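PDB 3GFF: IroE-like serine hydrolase from Shewanella oneidensis, which probably hydrolyses ester bonds, as a member of the esterase D family of alpha/beta-hydrolase serine esterases. Local coordinates for residues P177-L180 / T181-E184; A126-I129 / E130-R134; E52-F55 / D56-S60. All blocks are in the same frame, centred on the assembly; numbering follows the deposited sequence.

Contact 1: P177-L180 / T181-E184; sequences PHYL and TLLE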
ATOM      1  N   PRO A 177     -31.887  -9.475  -6.275  1.00 25.39           N
ATOM      2  CA  PRO A 177     -31.274  -9.530  -7.617  1.00 25.89           C
ATOM      3  C   PRO A 177     -31.552  -8.369  -8.585  1.00 26.32           C
ATOM      4  O   PRO A 177     -30.952  -8.321  -9.650  1.00 26.30           O
ATOM      5  CB  PRO A 177     -31.885 -10.822  -8.198  1.00 25.81           C
ATOM      6  CG  PRO A 177     -33.233 -10.884  -7.609  1.00 25.76           C
ATOM      7  CD  PRO A 177     -33.129 -10.268  -6.223  1.00 25.88           C
ATOM      8  N   HIS A 178     -32.477  -7.485  -8.225  1.00 25.98           N
ATOM      9  CA  HIS A 178     -32.908  -6.384  -9.063  1.00 26.49           C
ATOM     10  C   HIS A 178     -31.811  -5.503  -9.657  1.00 27.09           C
ATOM     11  O   HIS A 178     -31.778  -5.336 -10.886  1.00 27.87           O
ATOM     12  CB  HIS A 178     -33.915  -5.500  -8.314  1.00 26.54           C
ATOM     13  CG  HIS A 178     -34.396  -4.315  -9.099  1.00 26.29           C
ATOM     14  ND1 HIS A 178     -35.375  -4.406 -10.071  1.00 27.47           N
ATOM     15  CD2 HIS A 178     -34.065  -3.006  -9.026  1.00 26.54           C
ATOM     16  CE1 HIS A 178     -35.599  -3.206 -10.582  1.00 28.24           C
ATOM     17  NE2 HIS A 178     -34.811  -2.338  -9.969  1.00 27.49           N
ATOM     18  N   TYR A 179     -30.957  -4.892  -8.835  1.00 25.94           N
ATOM     19  CA  TYR A 179     -29.953  -4.011  -9.420  1.00 26.18           C
ATOM     20  C   TYR A 179     -28.973  -4.777 -10.302  1.00 25.75           C
ATOM     21  O   TYR A 179     -28.652  -4.365 -11.407  1.00 25.11           O
ATOM     22  CB  TYR A 179     -29.224  -3.109  -8.392  1.00 25.58           C
ATOM     23  CG  TYR A 179     -28.189  -2.246  -9.080  1.00 25.54           C
ATOM     24  CD1 TYR A 179     -28.582  -1.305 -10.022  1.00 24.40           C
ATOM     25  CD2 TYR A 179     -26.812  -2.426  -8.849  1.00 25.68           C
ATOM     26  CE1 TYR A 179     -27.679  -0.574 -10.695  1.00 24.25           C
ATOM     27  CE2 TYR A 179     -25.884  -1.659  -9.517  1.00 25.62           C
ATOM     28  CZ  TYR A 179     -26.329  -0.742 -10.444  1.00 25.33           C
ATOM     29  OH  TYR A 179     -25.439   0.025 -11.134  1.00 25.85           O
ATOM     30  N   LEU A 180     -28.513  -5.901  -9.806  1.00 26.74           N
ATOM     31  CA  LEU A 180     -27.561  -6.723 -10.518  1.00 27.71           C
ATOM     32  C   LEU A 180     -28.083  -7.096 -11.918  1.00 28.25           C
ATOM     33  O   LEU A 180     -27.308  -7.128 -12.846  1.00 29.24           O
ATOM     34  CB  LEU A 180     -27.267  -7.969  -9.678  1.00 28.02           C
ATOM     35  CG  LEU A 180     -26.318  -9.012 -10.257  1.00 28.82           C
ATOM     36  CD1 LEU A 180     -24.930  -8.392 -10.523  1.00 28.64           C
ATOM     37  CD2 LEU A 180     -26.234 -10.195  -9.297  1.00 29.70           C
ATOM     38  N   THR A 181     -29.382  -7.391 -12.053  1.00 28.29           N
ATOM     39  CA  THR A 181     -29.980  -7.720 -13.344  1.00 27.67           C
ATOM     40  C   THR A 181     -29.869  -6.535 -14.275  1.00 28.07           C
ATOM     41  O   THR A 181     -29.604  -6.716 -15.460  1.00 28.03           O
ATOM     42  CB  THR A 181     -31.485  -8.104 -13.223  1.00 27.38           C
ATOM     43  OG1 THR A 181     -31.612  -9.289 -12.442  1.00 28.15           O
ATOM     44  CG2 THR A 181     -32.089  -8.353 -14.574  1.00 27.28           C
ATOM     45  N   LEU A 182     -30.104  -5.323 -13.760  1.00 28.26           N
ATOM     46  CA  LEU A 182     -29.956  -4.100 -14.574  1.00 28.45           C
ATOM     47  C   LEU A 182     -28.544  -3.970 -15.112  1.00 28.52           C
ATOM     48  O   LEU A 182     -28.350  -3.580 -16.263  1.00 29.62           O
ATOM     49  CB  LEU A 182     -30.302  -2.850 -13.768  1.00 29.63           C
ATOM     50  CG  LEU A 182     -31.777  -2.481 -13.693  1.00 30.13           C
ATOM     51  CD1 LEU A 182     -32.679  -3.698 -13.670  1.00 30.67           C
ATOM     52  CD2 LEU A 182     -31.998  -1.548 -12.513  1.00 29.02           C
ATOM     53  N   LEU A 183     -27.562  -4.312 -14.282  1.00 27.58           N
ATOM     54  CA  LEU A 183     -26.152  -4.286 -14.710  1.00 28.37           C
ATOM     55  C   LEU A 183     -25.850  -5.307 -15.795  1.00 28.10           C
ATOM     56  O   LEU A 183     -25.181  -4.990 -16.784  1.00 28.70           O
ATOM     57  CB  LEU A 183     -25.188  -4.545 -13.553  1.00 28.11           C
ATOM     58  CG  LEU A 183     -24.584  -3.420 -12.769  1.00 28.31           C
ATOM     59  CD1 LEU A 183     -23.524  -4.057 -11.875  1.00 28.32           C
ATOM     60  CD2 LEU A 183     -23.957  -2.399 -13.693  1.00 28.58           C
ATOM     61  N   GLU A 184     -26.313  -6.537 -15.575  1.00 27.26           N
ATOM     62  CA  GLU A 184     -26.140  -7.606 -16.532  1.00 26.25           C
ATOM     63  C   GLU A 184     -26.758  -7.223 -17.892  1.00 26.24           C
ATOM     64  O   GLU A 184     -26.191  -7.523 -18.928  1.00 26.09           O
ATOM     65  CB  GLU A 184     -26.804  -8.878 -16.004  1.00 26.58           C
ATOM     66  CG  GLU A 184     -26.086  -9.530 -14.822  1.00 26.68           C
ATOM     67  CD  GLU A 184     -26.889 -10.666 -14.212  1.00 25.75           C
ATOM     68  OE1 GLU A 184     -28.104 -10.755 -14.470  1.00 27.04           O
ATOM     69  OE2 GLU A 184     -26.322 -11.453 -13.452  1.00 23.28           O
TER
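Leu-183 reaches back one helical turn to Tyr-179, its CG 3.9 Å from the ring atom CE2 and its CD2 3.8 Å from the phenolic OH. The approach is oblique, and Leu-182 comes at the same ring in a similar way with CD2, 4.2 Å from Tyr-179 CD1. Leu-182 also serves a second ring: its CD1 sits over one face of the His-178 imidazole, offset toward the rim, while its CD2 lies 3.9 Å from His-178 NE2. Both aromatic residues have CG anti to the backbone N (chi1 179° in each), a torsion that carries the rings along the helix beside the following turn. On the flank toward helix 215-230, Leu-180 CG lies 4.0 Å from Glu-184 OE2, the two side chains crossing obliquely. These are i to i+4 and i to i+3 neighbours at the start of helix 178-189, the connection between the parallel strands 164-168 and 195-201 of the alpha/beta-hydrolase sheet. Behind them, Pro-177 O accepts two bonds, one from Thr-181 N at 3.0 Å and one from Thr-181 OG1, also 3.0 Å away but above the carbonyl plane. Further out, Tyr-179 OH is hydrogen-bonded to Glu-153 of helix 146-156, and Leu-180 and Leu-183 both pack on Phe-223 of helix 215-230.

Contact 2: A126-I129 / E130-R134; sequences APSI and ESQLR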
ATOM      1  N   ALA A 126     -16.776  18.248 -11.174  1.00 21.45           N
ATOM      2  CA  ALA A 126     -15.727  18.195 -12.198  1.00 23.07           C
ATOM      3  C   ALA A 126     -15.501  19.557 -12.931  1.00 23.86           C
ATOM      4  O   ALA A 126     -14.368  20.030 -13.072  1.00 24.80           O
ATOM      5  CB  ALA A 126     -15.932  17.001 -13.178  1.00 22.21           C
ATOM      6  N   PRO A 127     -16.562  20.197 -13.391  1.00 23.41           N
ATOM      7  CA  PRO A 127     -16.309  21.496 -14.009  1.00 24.29           C
ATOM      8  C   PRO A 127     -15.513  22.468 -13.120  1.00 24.33           C
ATOM      9  O   PRO A 127     -14.700  23.247 -13.621  1.00 23.72           O
ATOM     10  CB  PRO A 127     -17.724  22.034 -14.274  1.00 24.21           C
ATOM     11  CG  PRO A 127     -18.586  20.836 -14.340  1.00 22.96           C
ATOM     12  CD  PRO A 127     -17.975  19.788 -13.489  1.00 24.17           C
ATOM     13  N   SER A 128     -15.757  22.425 -11.812  1.00 24.71           N
ATOM     14  CA  SER A 128     -15.103  23.323 -10.850  1.00 24.60           C
ATOM     15  C   SER A 128     -13.598  23.020 -10.717  1.00 24.26           C
ATOM     16  O   SER A 128     -12.772  23.933 -10.721  1.00 24.71           O
ATOM     17  CB  SER A 128     -15.795  23.229  -9.486  1.00 23.88           C
ATOM     18  OG  SER A 128     -15.141  24.033  -8.545  1.00 23.84           O
ATOM     19  N   ILE A 129     -13.290  21.733 -10.608  1.00 24.37           N
ATOM     20  CA  ILE A 129     -11.928  21.197 -10.562  1.00 24.79           C
ATOM     21  C   ILE A 129     -11.223  21.557 -11.856  1.00 23.37           C
ATOM     22  O   ILE A 129     -10.118  22.062 -11.863  1.00 21.88           O
ATOM     23  CB  ILE A 129     -11.948  19.642 -10.470  1.00 26.72           C
ATOM     24  CG1 ILE A 129     -12.605  19.143  -9.161  1.00 27.16           C
ATOM     25  CG2 ILE A 129     -10.536  19.033 -10.639  1.00 27.71           C
ATOM     26  CD1 ILE A 129     -11.792  19.262  -7.983  1.00 27.81           C
ATOM     27  N   GLU A 130     -11.894  21.328 -12.969  1.00 22.84           N
ATOM     28  CA  GLU A 130     -11.276  21.574 -14.267  1.00 22.72           C
ATOM     29  C   GLU A 130     -11.043  23.038 -14.587  1.00 23.08           C
ATOM     30  O   GLU A 130     -10.178  23.345 -15.396  1.00 23.91           O
ATOM     31  CB  GLU A 130     -12.070  20.895 -15.368  1.00 22.10           C
ATOM     32  CG  GLU A 130     -12.107  19.404 -15.227  1.00 21.65           C
ATOM     33  CD  GLU A 130     -12.877  18.709 -16.327  1.00 21.79           C
ATOM     34  OE1 GLU A 130     -13.139  19.343 -17.349  1.00 21.63           O
ATOM     35  OE2 GLU A 130     -13.227  17.517 -16.174  1.00 23.49           O
ATOM     36  N   SER A 131     -11.829  23.929 -13.989  1.00 23.64           N
ATOM     37  CA  SER A 131     -11.647  25.362 -14.191  1.00 24.62           C
ATOM     38  C   SER A 131     -10.525  25.886 -13.304  1.00 23.42           C
ATOM     39  O   SER A 131      -9.976  26.915 -13.604  1.00 22.37           O
ATOM     40  CB  SER A 131     -12.932  26.156 -13.926  1.00 25.93           C
ATOM     41  OG  SER A 131     -13.185  26.343 -12.537  1.00 27.39           O
ATOM     42  N   GLN A 132     -10.205  25.166 -12.224  1.00 23.18           N
ATOM     43  CA  GLN A 132      -9.150  25.538 -11.286  1.00 24.32           C
ATOM     44  C   GLN A 132      -7.800  24.858 -11.585  1.00 23.36           C
ATOM     45  O   GLN A 132      -6.730  25.456 -11.377  1.00 20.97           O
ATOM     46  CB  GLN A 132      -9.569  25.190  -9.848  1.00 25.57           C
ATOM     47  CG  GLN A 132     -10.759  26.019  -9.370  1.00 26.79           C
ATOM     48  CD  GLN A 132     -11.360  25.568  -8.037  1.00 27.90           C
ATOM     49  OE1 GLN A 132     -10.983  24.530  -7.457  1.00 28.63           O
ATOM     50  NE2 GLN A 132     -12.306  26.392  -7.520  1.00 31.10           N
ATOM     51  N   LEU A 133      -7.844  23.618 -12.060  1.00 21.81           N
ATOM     52  CA  LEU A 133      -6.609  22.897 -12.335  1.00 22.27           C
ATOM     53  C   LEU A 133      -6.432  22.491 -13.812  1.00 22.39           C
ATOM     54  O   LEU A 133      -7.389  22.436 -14.594  1.00 21.36           O
ATOM     55  CB  LEU A 133      -6.548  21.653 -11.453  1.00 21.61           C
ATOM     56  CG  LEU A 133      -6.792  21.785  -9.935  1.00 22.77           C
ATOM     57  CD1 LEU A 133      -7.001  20.375  -9.353  1.00 22.91           C
ATOM     58  CD2 LEU A 133      -5.692  22.511  -9.183  1.00 22.92           C
ATOM     59  N   ARG A 134      -5.185  22.178 -14.165  1.00 22.89           N
ATOM     60  CA  ARG A 134      -4.841  21.731 -15.509  1.00 21.81           C
ATOM     61  C   ARG A 134      -5.028  20.222 -15.614  1.00 21.59           C
ATOM     62  O   ARG A 134      -4.155  19.430 -15.195  1.00 19.71           O
ATOM     63  CB  ARG A 134      -3.409  22.130 -15.849  1.00 21.57           C
ATOM     64  CG  ARG A 134      -3.183  23.664 -15.839  1.00 21.83           C
ATOM     65  CD  ARG A 134      -1.757  24.007 -16.365  1.00 22.15           C
ATOM     66  NE  ARG A 134      -0.764  23.121 -15.766  1.00 22.48           N
ATOM     67  CZ  ARG A 134      -0.136  23.319 -14.612  1.00 23.05           C
ATOM     68  NH1 ARG A 134      -0.296  24.425 -13.919  1.00 23.22           N
ATOM     69  NH2 ARG A 134       0.712  22.405 -14.168  1.00 23.23           N
TER
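Ile-129 and Leu-133 meet on the tightly packed side of this helix end, with Ile-129 CG2 4.0 Å from Leu-133 CD1. The Ile-129 torsion (chi1 -64°) sets CG1 beside the backbone N and swings CG2 toward the next turn, where Leu-133 can reach it. A backbone hydrogen bond ties the same two residues, Leu-133 N lying 2.8 Å from Ile-129 O. Ala-126 adds to this buried side, and its carbonyl takes the 2.8 Å bond from Glu-130 N.

The other side is looser and polar. Ser-131 OG donates to Ser-128 O at 3.0 Å from a position tilted out of the carbonyl plane, and the same oxygen receives only weak bonds from the N atoms of Ser-131 and Gln-132. Gln-132 runs extended past it, CG 3.2 Å from Ser-128 O, but its amide NE2 stays 3.8 Å from Ser-128 OG. Glu-130 lies between the two regimes: its CG passes 3.2 Å from Ala-126 O, and its OE2 stops 4.1 Å from Ala-126 CB. A glycine at Glu-130 would probably uncover the Ala-126 carbonyl and open a gap against Leu-161, which the glutamate side chain touches.

The segment is the C-terminal end of helix 114-132 and the residues just after it, kinked at Pro-127, whose ring nitrogen has no hydrogen to give the preceding turn. Ile-129 rests on Tyr-28, Ile-30, Tyr-47 and Val-79, so the helix lies across strands 24-31, 43-48 and 77-81, and Leu-133 extends that packing to Ile-77.

Contact 3: E52-F55 / D56-S60; sequences EDQF and DHMAS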
ATOM      1  N   GLU A  52     -13.508  10.565   3.267  1.00 30.38           N
ATOM      2  CA  GLU A  52     -13.313  10.762   4.727  1.00 31.69           C
ATOM      3  C   GLU A  52     -12.519   9.632   5.318  1.00 30.37           C
ATOM      4  O   GLU A  52     -11.746   9.836   6.204  1.00 30.42           O
ATOM      5  CB  GLU A  52     -14.636  10.791   5.525  1.00 33.52           C
ATOM      6  CG  GLU A  52     -15.871  11.221   4.779  1.00 34.98           C
ATOM      7  CD  GLU A  52     -16.284  10.251   3.705  1.00 36.11           C
ATOM      8  OE1 GLU A  52     -16.457   9.036   3.974  1.00 38.45           O
ATOM      9  OE2 GLU A  52     -16.460  10.715   2.570  1.00 37.13           O
ATOM     10  N   ASP A  53     -12.731   8.440   4.797  1.00 31.39           N
ATOM     11  CA  ASP A  53     -12.103   7.202   5.278  1.00 31.12           C
ATOM     12  C   ASP A  53     -10.972   6.617   4.399  1.00 29.45           C
ATOM     13  O   ASP A  53     -10.020   6.054   4.936  1.00 27.13           O
ATOM     14  CB  ASP A  53     -13.203   6.130   5.445  1.00 32.28           C
ATOM     15  CG  ASP A  53     -14.195   6.467   6.559  1.00 33.05           C
ATOM     16  OD1 ASP A  53     -13.886   7.317   7.406  1.00 33.84           O
ATOM     17  OD2 ASP A  53     -15.276   5.875   6.608  1.00 33.73           O
ATOM     18  N   GLN A  54     -11.069   6.774   3.079  1.00 27.33           N
ATOM     19  CA  GLN A  54     -10.109   6.153   2.139  1.00 27.24           C
ATOM     20  C   GLN A  54      -9.015   7.075   1.536  1.00 27.31           C
ATOM     21  O   GLN A  54      -7.997   6.586   1.053  1.00 24.06           O
ATOM     22  CB  GLN A  54     -10.883   5.513   0.981  1.00 27.06           C
ATOM     23  CG  GLN A  54     -11.972   4.461   1.370  1.00 26.42           C
ATOM     24  CD  GLN A  54     -11.401   3.161   1.893  1.00 27.07           C
ATOM     25  OE1 GLN A  54     -10.222   2.850   1.722  1.00 26.83           O
ATOM     26  NE2 GLN A  54     -12.238   2.399   2.572  1.00 29.33           N
ATOM     27  N   PHE A  55      -9.202   8.394   1.606  1.00 27.34           N
ATOM     28  CA  PHE A  55      -8.293   9.324   0.920  1.00 28.75           C
ATOM     29  C   PHE A  55      -6.848   9.231   1.362  1.00 28.41           C
ATOM     30  O   PHE A  55      -5.955   9.108   0.521  1.00 28.88           O
ATOM     31  CB  PHE A  55      -8.740  10.788   1.054  1.00 29.07           C
ATOM     32  CG  PHE A  55      -7.865  11.738   0.286  1.00 28.47           C
ATOM     33  CD1 PHE A  55      -8.079  11.933  -1.082  1.00 28.31           C
ATOM     34  CD2 PHE A  55      -6.826  12.400   0.909  1.00 28.44           C
ATOM     35  CE1 PHE A  55      -7.279  12.789  -1.819  1.00 27.98           C
ATOM     36  CE2 PHE A  55      -6.006  13.264   0.180  1.00 28.60           C
ATOM     37  CZ  PHE A  55      -6.239  13.463  -1.189  1.00 28.37           C
ATOM     38  N   ASP A  56      -6.630   9.297   2.670  1.00 29.00           N
ATOM     39  CA  ASP A  56      -5.281   9.243   3.245  1.00 28.97           C
ATOM     40  C   ASP A  56      -4.379   8.079   2.773  1.00 27.83           C
ATOM     41  O   ASP A  56      -3.274   8.328   2.312  1.00 26.29           O
ATOM     42  CB  ASP A  56      -5.351   9.262   4.770  1.00 31.43           C
ATOM     43  CG  ASP A  56      -5.648  10.643   5.338  1.00 33.85           C
ATOM     44  OD1 ASP A  56      -6.121  11.562   4.617  1.00 34.27           O
ATOM     45  OD2 ASP A  56      -5.346  10.813   6.542  1.00 36.43           O
ATOM     46  N   HIS A  57      -4.825   6.826   2.884  1.00 25.96           N
ATOM     47  CA  HIS A  57      -3.965   5.701   2.475  1.00 25.14           C
ATOM     48  C   HIS A  57      -3.901   5.565   0.968  1.00 24.25           C
ATOM     49  O   HIS A  57      -2.872   5.149   0.444  1.00 25.94           O
ATOM     50  CB  HIS A  57      -4.354   4.346   3.128  1.00 24.26           C
ATOM     51  CG  HIS A  57      -5.575   3.698   2.541  1.00 22.83           C
ATOM     52  ND1 HIS A  57      -5.511   2.694   1.594  1.00 22.72           N
ATOM     53  CD2 HIS A  57      -6.890   3.889   2.791  1.00 22.33           C
ATOM     54  CE1 HIS A  57      -6.736   2.325   1.257  1.00 21.44           C
ATOM     55  NE2 HIS A  57      -7.592   3.032   1.971  1.00 21.45           N
HETATM   56  N   MSE A  58      -4.987   5.901   0.272  1.00 24.00           N
HETATM   57  CA  MSE A  58      -5.028   5.833  -1.204  1.00 23.05           C
HETATM   58  C   MSE A  58      -4.154   6.920  -1.814  1.00 23.51           C
HETATM   59  O   MSE A  58      -3.275   6.635  -2.638  1.00 23.72           O
HETATM   60  CB  MSE A  58      -6.456   5.952  -1.731  1.00 24.25           C
HETATM   61  CG  MSE A  58      -7.324   4.721  -1.488  1.00 23.94           C
HETATM   62 SE   MSE A  58      -8.976   4.814  -2.397  0.75 23.77          SE
HETATM   63  CE  MSE A  58      -9.575   2.980  -2.030  1.00 24.77           C
ATOM     64  N   ALA A  59      -4.373   8.169  -1.396  1.00 23.06           N
ATOM     65  CA  ALA A  59      -3.533   9.273  -1.866  1.00 22.68           C
ATOM     66  C   ALA A  59      -1.998   9.034  -1.561  1.00 21.39           C
ATOM     67  O   ALA A  59      -1.163   9.280  -2.439  1.00 19.38           O
ATOM     68  CB  ALA A  59      -4.031  10.623  -1.297  1.00 21.29           C
ATOM     69  N   SER A  60      -1.628   8.525  -0.373  1.00 21.64           N
ATOM     70  CA  SER A  60      -0.190   8.255  -0.103  1.00 22.76           C
ATOM     71  C   SER A  60       0.369   7.131  -1.018  1.00 21.77           C
ATOM     72  O   SER A  60       1.526   7.172  -1.447  1.00 20.52           O
ATOM     73  CB  SER A  60       0.105   7.970   1.376  1.00 25.16           C
ATOM     74  OG  SER A  60      -0.568   6.832   1.876  1.00 27.55           O
TER
HETATM   75  O   HOH W   1      -9.063   9.403   4.920  1.00 29.96           O
HETATM   76  O   HOH W   2      -7.007   6.523   4.945  1.00 23.03           O
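Gln-54 and His-57 run side by side and are joined by a short, nearly linear hydrogen bond: His-57 NE2 donates to Gln-54 OE1 over 2.6 Å with an N-H...O angle of 176°. The acceptor lies almost in the imidazole plane, whereas the amide is turned 73° from that plane. Ser-251 OG also bonds OE1, and His-57 ND1 has its partner in His-252, so the imidazole is held at both nitrogens.

An ordinary helical backbone bond links Met-58 N to Gln-54 O. Another, 2.7 Å long, joins Ala-59 N to Phe-55 O. Between the carbonyls of Glu-52 and Asp-53 and the N-H groups one turn on, water takes over. One water bridges Asp-53 O and His-57 N at 3.0 Å from each, and a second links Glu-52 O to Asp-56 N weakly. The helix is kinked where these direct bonds are missing.

Apolar contact centres on a CH-pi interaction. Ala-59 CB stands over one face of the Phe-55 ring, 3.7 Å from the centroid and 17° off the normal; the first torsion turns the ring away from its own backbone N and toward Ala-59. The selenium of selenomethionine Met-58 sits 3.9 Å from Gln-54 CB.

Ser-60 bonds Ser-60 of the second subunit, and His-57 stacks on Phe-64 of that subunit, so the helix lines the dimer interface. It is the helix of a beta-alpha-beta crossover from strand 43-48 to strand 77-81, characteristic of the alpha/beta-hydrolase fold, and the Gln-54 side chain lies near, without touching, residues that probably form a Ser-His-Asp triad.

In the fold
All three contacts are short helical segments of about two turns flanking the same mixed sheet, without touching one another: nearest atoms are about 10 Å apart between contacts 2 and 3, and about 18 and 20 Å from contact 1 to contacts 3 and 2. Contact 3 is the most buried and nearest the chain centre; contacts 1 and 2 are partly buried. Contacts 2 and 3 both pack on strands 24-31 and 77-81, whereas contact 1 rests mainly on neighbouring helices. Chemistry follows place: contact 3 combines a buried side-chain bond, water bridges and subunit contacts, contact 1 leucines against aromatic rings, and contact 2 an aliphatic pair facing the sheet, with serine and glutamine on the exposed side.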